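Local coordinates for putative flagellar motor switch protein FliN (Thermotoga maritima, PDB 1O6A), which probably forms part of the C-ring switch complex of the flagellar motor, which sets the direction of rotation, at residues E83-S86 with P87-L91; K35-L38 with E39-H42. One frame throughout, in Å; residues are numbered along the deposited sequence.

How the contacts relate
Following the chain from the N terminus, contact 2 comes first: residues 35-42 carry the short helix 34-39, entered from strand 20-33, into the loop that leads to strand 45-51. Contact 1 follows near the C terminus, where residues 83-91 turn from strand 76-84 into helix 87-94. Both are local, one leaving a helix and the other starting one; contact 2 ends before contact 1 begins, so they lie in series and neither nest nor cross. The centres of contact 1 and contact 2 are about 39 Å apart, on opposite sides of the chain's centre. The second subunit joins them: R90 of contact 1 donates to V37 and M40 of the neighbouring subunit, the residues that belong to contact 2 there.

Contact 1 of 2, residues E83-S86 with P87-L91; sequences EIVS and PKERL
Two side-chain bonds join S86 and E89 in reciprocal fashion at the start of helix 87-94. S86 OG accepts from E89 N at 3.1 Å, and E89 OE1 takes the S86 N-H at 3.1 Å on its anti side, 19° out of the carboxylate plane. With chi1 at 73°, OG of S86 lies between its own N and carbonyl carbon, which turns it toward the amide of E89. The backbone adds R90 N to S86 O at 2.9 Å, the first regular turn of the helix.

The second polar group is the guanidinium of R90, which grips V85 O side-on: NE and NH2 each donate to that one oxygen at 2.9 Å. The NH2 bond lies in the carbonyl plane, whereas NE comes from above it. NH1 reaches the backbone oxygens of V37 and M40 in the second subunit, so this arginine ties the turn to the dimer interface.

Apolar groups sandwich the guanidinium and fix its orientation. I84 CD1 sits over the centre of one face, 3.5 Å from R90 CZ, while P87 CG is offset toward the rim of the opposite face. V85 CG2 packs alongside the aliphatic part, 3.5 Å from R90 CG. A leucine in place of R90 would probably leave V85 O without both donors and the neighbouring subunit's V37 and M40 carbonyls without their shared one.

Taken together, this is a capping box, S86 at the N-cap and E89 answering it, where strand 76-84 gives way to the C-terminal helix.

Contact 2 of 2, residues K35-L38 with E39-H42; sequences KRVL and EMIH. Unlike the reference sequence in segment 39-42: H42 (reference Pro).
The backbone of K35-E39 is the closing turn of helix 34-39, with E39 N donating to K35 O at 3.1 Å, and M40 is the first residue to leave helical geometry. Past that bond the turn frays: R36 O receives only weak bonds from E39 N and M40 N.

On one flank, K35 and E39 meet one turn apart. K35 NZ faces both carboxylate oxygens of E39, 3.3 Å from OE2 and 3.5 Å from OE1, a salt bridge whose two hydrogen bonds are both weak. The lysine chain runs extended until chi4 (-84°) turns NZ toward the acid, and K35 CE also comes within 3.3 Å of E39 OE2.

On another flank, the R36 side chain crosses the selenomethionine M40 at about a right angle. CG of M40 lies over one face of the guanidinium, offset toward its rim and 3.7 Å from R36 CZ. A bend at chi2 (62°) in the arginine carries the flat group round to that methylene. The selenomethionine's own bend, at chi3, takes CE toward V37, where it makes a loose 4.5 Å contact with V37 CG1; both residues also touch M32 of strand 20-33.

A water donates to L38 O at 2.7 Å and to M40 O, bridging the last turn of the helix to the first residue beyond it. The turn lies against the second subunit, M40 on its I81. The arrangement is a helix C-terminus with an i to i+4 salt bridge, unwinding into the loop before strand 45-51 at the dimer interface.

Contact 1 of 2, residues E83-S86 with P87-L91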
ATOM      1  N   GLU A  83     -14.045   6.886   1.654  1.00 13.16           N
ATOM      2  CA  GLU A  83     -14.736   6.048   2.616  1.00 14.87           C
ATOM      3  C   GLU A  83     -13.877   6.050   3.876  1.00 14.50           C
ATOM      4  O   GLU A  83     -12.669   5.901   3.813  1.00 13.84           O
ATOM      5  CB  GLU A  83     -14.902   4.598   2.139  1.00 16.31           C
ATOM      6  CG  GLU A  83     -15.737   4.403   0.881  1.00 22.08           C
ATOM      7  CD  GLU A  83     -15.643   2.989   0.350  1.00 32.42           C
ATOM      8  OE1 GLU A  83     -15.487   2.045   1.162  1.00 28.08           O
ATOM      9  OE2 GLU A  83     -15.674   2.820  -0.882  1.00 28.77           O
ATOM     10  N   ILE A  84     -14.480   6.223   5.021  1.00 14.67           N
ATOM     11  CA  ILE A  84     -13.676   6.118   6.263  1.00 14.38           C
ATOM     12  C   ILE A  84     -14.521   5.658   7.435  1.00 18.19           C
ATOM     13  O   ILE A  84     -15.681   5.956   7.485  1.00 16.18           O
ATOM     14  CB  ILE A  84     -12.947   7.444   6.515  1.00 14.09           C
ATOM     15  CG1 ILE A  84     -11.896   7.304   7.620  1.00 17.23           C
ATOM     16  CG2 ILE A  84     -13.960   8.590   6.816  1.00 19.39           C
ATOM     17  CD1 ILE A  84     -10.933   8.467   7.652  1.00 19.10           C
ATOM     18  N   VAL A  85     -13.927   4.909   8.374  1.00 15.82           N
ATOM     19  CA  VAL A  85     -14.646   4.525   9.585  1.00 18.04           C
ATOM     20  C   VAL A  85     -14.738   5.717  10.521  1.00 18.71           C
ATOM     21  O   VAL A  85     -14.008   6.714  10.372  1.00 16.72           O
ATOM     22  CB  VAL A  85     -13.991   3.331  10.277  1.00 15.23           C
ATOM     23  CG1 VAL A  85     -13.958   2.091   9.391  1.00 19.74           C
ATOM     24  CG2 VAL A  85     -12.603   3.662  10.742  1.00 17.81           C
ATOM     25  N   SER A  86     -15.631   5.631  11.500  1.00 18.58           N
ATOM     26  CA  SER A  86     -15.790   6.717  12.480  1.00 19.67           C
ATOM     27  C   SER A  86     -14.498   6.921  13.290  1.00 19.18           C
ATOM     28  O   SER A  86     -13.690   5.989  13.427  1.00 19.62           O
ATOM     29  CB  SER A  86     -16.942   6.437  13.435  1.00 20.96           C
ATOM     30  OG  SER A  86     -16.579   5.410  14.342  1.00 22.81           O
ATOM     31  N   PRO A  87     -14.284   8.133  13.817  1.00 19.62           N
ATOM     32  CA  PRO A  87     -13.106   8.381  14.654  1.00 19.47           C
ATOM     33  C   PRO A  87     -13.008   7.416  15.835  1.00 17.83           C
ATOM     34  O   PRO A  87     -11.920   6.990  16.145  1.00 19.24           O
ATOM     35  CB  PRO A  87     -13.289   9.839  15.115  1.00 19.12           C
ATOM     36  CG  PRO A  87     -14.152  10.440  14.065  1.00 21.15           C
ATOM     37  CD  PRO A  87     -15.102   9.359  13.677  1.00 18.26           C
ATOM     38  N   LYS A  88     -14.122   7.053  16.443  1.00 18.74           N
ATOM     39  CA  LYS A  88     -14.130   6.041  17.489  1.00 21.88           C
ATOM     40  C   LYS A  88     -13.659   4.679  16.970  1.00 21.66           C
ATOM     41  O   LYS A  88     -12.874   4.003  17.630  1.00 19.58           O
ATOM     42  CB  LYS A  88     -15.533   5.902  18.062  1.00 23.49           C
ATOM     43  CG  LYS A  88     -15.591   5.026  19.296  1.00 34.27           C
ATOM     44  CD  LYS A  88     -16.950   5.132  19.999  1.00 41.80           C
ATOM     45  CE  LYS A  88     -17.391   3.782  20.589  1.00 45.24           C
ATOM     46  NZ  LYS A  88     -18.191   2.981  19.616  1.00 51.93           N
ATOM     47  N   GLU A  89     -14.112   4.278  15.779  1.00 22.93           N
ATOM     48  CA  GLU A  89     -13.668   2.995  15.209  1.00 21.50           C
ATOM     49  C   GLU A  89     -12.190   3.007  14.844  1.00 19.92           C
ATOM     50  O   GLU A  89     -11.523   1.972  14.914  1.00 19.41           O
ATOM     51  CB  GLU A  89     -14.524   2.600  14.010  1.00 26.21           C
ATOM     52  CG  GLU A  89     -15.974   2.291  14.406  1.00 28.16           C
ATOM     53  CD  GLU A  89     -16.931   2.112  13.222  1.00 40.22           C
ATOM     54  OE1 GLU A  89     -16.817   2.809  12.177  1.00 41.64           O
ATOM     55  OE2 GLU A  89     -17.849   1.272  13.347  1.00 48.92           O
ATOM     56  N   ARG A  90     -11.655   4.172  14.485  1.00 17.49           N
ATOM     57  CA  ARG A  90     -10.235   4.266  14.138  1.00 18.59           C
ATOM     58  C   ARG A  90      -9.396   3.984  15.406  1.00 19.20           C
ATOM     59  O   ARG A  90      -8.396   3.269  15.368  1.00 18.89           O
ATOM     60  CB  ARG A  90      -9.895   5.666  13.599  1.00 21.53           C
ATOM     61  CG  ARG A  90     -10.491   6.017  12.266  1.00 20.39           C
ATOM     62  CD  ARG A  90     -10.369   7.478  11.878  1.00 22.99           C
ATOM     63  NE  ARG A  90     -11.645   7.981  11.385  1.00 18.12           N
ATOM     64  CZ  ARG A  90     -11.863   9.204  10.940  1.00 19.42           C
ATOM     65  NH1 ARG A  90     -10.896  10.126  10.936  1.00 18.27           N
ATOM     66  NH2 ARG A  90     -13.083   9.510  10.502  1.00 19.01           N
ATOM     67  N   LEU A  91      -9.818   4.554  16.524  1.00 18.98           N
ATOM     68  CA  LEU A  91      -9.165   4.285  17.805  1.00 19.77           C
ATOM     69  C   LEU A  91      -9.203   2.826  18.184  1.00 21.53           C
ATOM     70  O   LEU A  91      -8.207   2.284  18.681  1.00 25.87           O
ATOM     71  CB  LEU A  91      -9.838   5.083  18.918  1.00 21.70           C
ATOM     72  CG  LEU A  91      -9.166   6.394  19.251  1.00 30.66           C
ATOM     73  CD1 LEU A  91      -9.936   7.049  20.398  1.00 31.81           C
ATOM     74  CD2 LEU A  91      -7.666   6.178  19.619  1.00 33.52           C
TER

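Contact 2 of 2, residues K35-L38 with E39-H42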
ATOM      1  N   LYS A  35       8.600 -19.903  -6.343  1.00 15.25           N
ATOM      2  CA  LYS A  35       9.015 -20.170  -7.712  1.00 16.48           C
ATOM      3  C   LYS A  35       8.656 -19.034  -8.662  1.00 14.66           C
ATOM      4  O   LYS A  35       9.499 -18.605  -9.443  1.00 12.02           O
ATOM      5  CB  LYS A  35       8.443 -21.499  -8.221  1.00 20.05           C
ATOM      6  CG  LYS A  35       8.693 -21.780  -9.681  1.00 24.74           C
ATOM      7  CD  LYS A  35       8.178 -23.185 -10.038  1.00 34.83           C
ATOM      8  CE  LYS A  35       8.546 -23.581 -11.454  1.00 37.75           C
ATOM      9  NZ  LYS A  35       7.544 -23.039 -12.416  1.00 41.48           N
ATOM     10  N   ARG A  36       7.422 -18.534  -8.594  1.00 12.86           N
ATOM     11  CA  ARG A  36       7.008 -17.463  -9.475  1.00 15.17           C
ATOM     12  C   ARG A  36       7.792 -16.174  -9.163  1.00 13.58           C
ATOM     13  O   ARG A  36       8.232 -15.491 -10.069  1.00 11.90           O
ATOM     14  CB  ARG A  36       5.506 -17.245  -9.378  1.00 13.42           C
ATOM     15  CG  ARG A  36       4.965 -15.963  -9.957  1.00 23.77           C
ATOM     16  CD  ARG A  36       5.163 -15.765 -11.434  1.00 30.04           C
ATOM     17  NE  ARG A  36       4.500 -14.524 -11.917  1.00 29.69           N
ATOM     18  CZ  ARG A  36       4.848 -13.871 -13.062  1.00 33.72           C
ATOM     19  NH1 ARG A  36       5.839 -14.333 -13.812  1.00 32.49           N
ATOM     20  NH2 ARG A  36       4.194 -12.755 -13.447  1.00 35.46           N
ATOM     21  N   VAL A  37       8.056 -15.914  -7.878  1.00 12.98           N
ATOM     22  CA  VAL A  37       8.805 -14.732  -7.485  1.00 14.56           C
ATOM     23  C   VAL A  37      10.206 -14.784  -8.093  1.00 14.56           C
ATOM     24  O   VAL A  37      10.698 -13.783  -8.604  1.00 14.03           O
ATOM     25  CB  VAL A  37       8.888 -14.592  -5.947  1.00 15.03           C
ATOM     26  CG1 VAL A  37       9.795 -13.433  -5.564  1.00 22.79           C
ATOM     27  CG2 VAL A  37       7.573 -14.323  -5.398  1.00 17.61           C
ATOM     28  N   LEU A  38      10.850 -15.946  -8.060  1.00 10.40           N
ATOM     29  CA  LEU A  38      12.176 -16.077  -8.634  1.00 13.18           C
ATOM     30  C   LEU A  38      12.214 -16.015 -10.168  1.00 14.20           C
ATOM     31  O   LEU A  38      13.227 -15.664 -10.762  1.00 14.04           O
ATOM     32  CB  LEU A  38      12.866 -17.369  -8.162  1.00 17.38           C
ATOM     33  CG  LEU A  38      12.992 -17.389  -6.647  1.00 17.92           C
ATOM     34  CD1 LEU A  38      13.556 -18.735  -6.153  1.00 22.58           C
ATOM     35  CD2 LEU A  38      13.826 -16.207  -6.146  1.00 24.28           C
ATOM     36  N   GLU A  39      11.127 -16.382 -10.800  1.00 12.49           N
ATOM     37  CA  GLU A  39      11.049 -16.388 -12.257  1.00 14.13           C
ATOM     38  C   GLU A  39      10.585 -15.097 -12.864  1.00 12.85           C
ATOM     39  O   GLU A  39      10.597 -14.950 -14.102  1.00 16.66           O
ATOM     40  CB  GLU A  39      10.080 -17.494 -12.700  1.00 16.85           C
ATOM     41  CG  GLU A  39      10.682 -18.878 -12.534  1.00 17.99           C
ATOM     42  CD  GLU A  39       9.698 -19.986 -12.843  1.00 26.61           C
ATOM     43  OE1 GLU A  39       8.462 -19.721 -12.930  1.00 33.04           O
ATOM     44  OE2 GLU A  39      10.181 -21.134 -12.946  1.00 30.31           O
HETATM   45  N   MSE A  40      10.086 -14.160 -12.068  1.00 10.96           N
HETATM   46  CA  MSE A  40       9.657 -12.906 -12.647  1.00 11.40           C
HETATM   47  C   MSE A  40      10.795 -12.148 -13.293  1.00 11.31           C
HETATM   48  O   MSE A  40      11.943 -12.213 -12.841  1.00 11.72           O
HETATM   49  CB  MSE A  40       8.996 -12.017 -11.583  1.00 12.19           C
HETATM   50  CG  MSE A  40       7.777 -12.647 -11.087  1.00 20.96           C
HETATM   51 SE   MSE A  40       6.787 -11.305 -10.054  1.00 30.81          SE
HETATM   52  CE  MSE A  40       7.924 -10.941  -8.802  1.00 17.15           C
ATOM     53  N   ILE A  41      10.457 -11.399 -14.326  1.00 10.24           N
ATOM     54  CA  ILE A  41      11.410 -10.621 -15.113  1.00 10.16           C
ATOM     55  C   ILE A  41      10.898  -9.188 -15.332  1.00 10.09           C
ATOM     56  O   ILE A  41       9.759  -8.883 -15.039  1.00 10.26           O
ATOM     57  CB  ILE A  41      11.662 -11.341 -16.481  1.00 10.22           C
ATOM     58  CG1 ILE A  41      10.373 -11.468 -17.304  1.00 11.10           C
ATOM     59  CG2 ILE A  41      12.300 -12.673 -16.234  1.00 13.35           C
ATOM     60  CD1 ILE A  41      10.640 -11.751 -18.794  1.00 15.21           C
ATOM     61  N   HIS A  42      11.755  -8.304 -15.828  1.00 11.56           N
ATOM     62  CA  HIS A  42      11.309  -7.000 -16.324  1.00 14.67           C
ATOM     63  C   HIS A  42      10.185  -7.236 -17.314  1.00 12.23           C
ATOM     64  O   HIS A  42      10.302  -8.096 -18.209  1.00 11.25           O
ATOM     65  CB  HIS A  42      12.450  -6.263 -17.014  1.00 14.46           C
ATOM     66  CG  HIS A  42      13.490  -5.779 -16.064  1.00 24.35           C
ATOM     67  ND1 HIS A  42      14.588  -6.537 -15.706  1.00 33.65           N
ATOM     68  CD2 HIS A  42      13.580  -4.629 -15.352  1.00 25.83           C
ATOM     69  CE1 HIS A  42      15.312  -5.874 -14.819  1.00 24.79           C
ATOM     70  NE2 HIS A  42      14.726  -4.713 -14.587  1.00 30.34           N
TER
HETATM   71  O   HOH W   1      13.941 -14.693 -13.201  1.00 45.36           O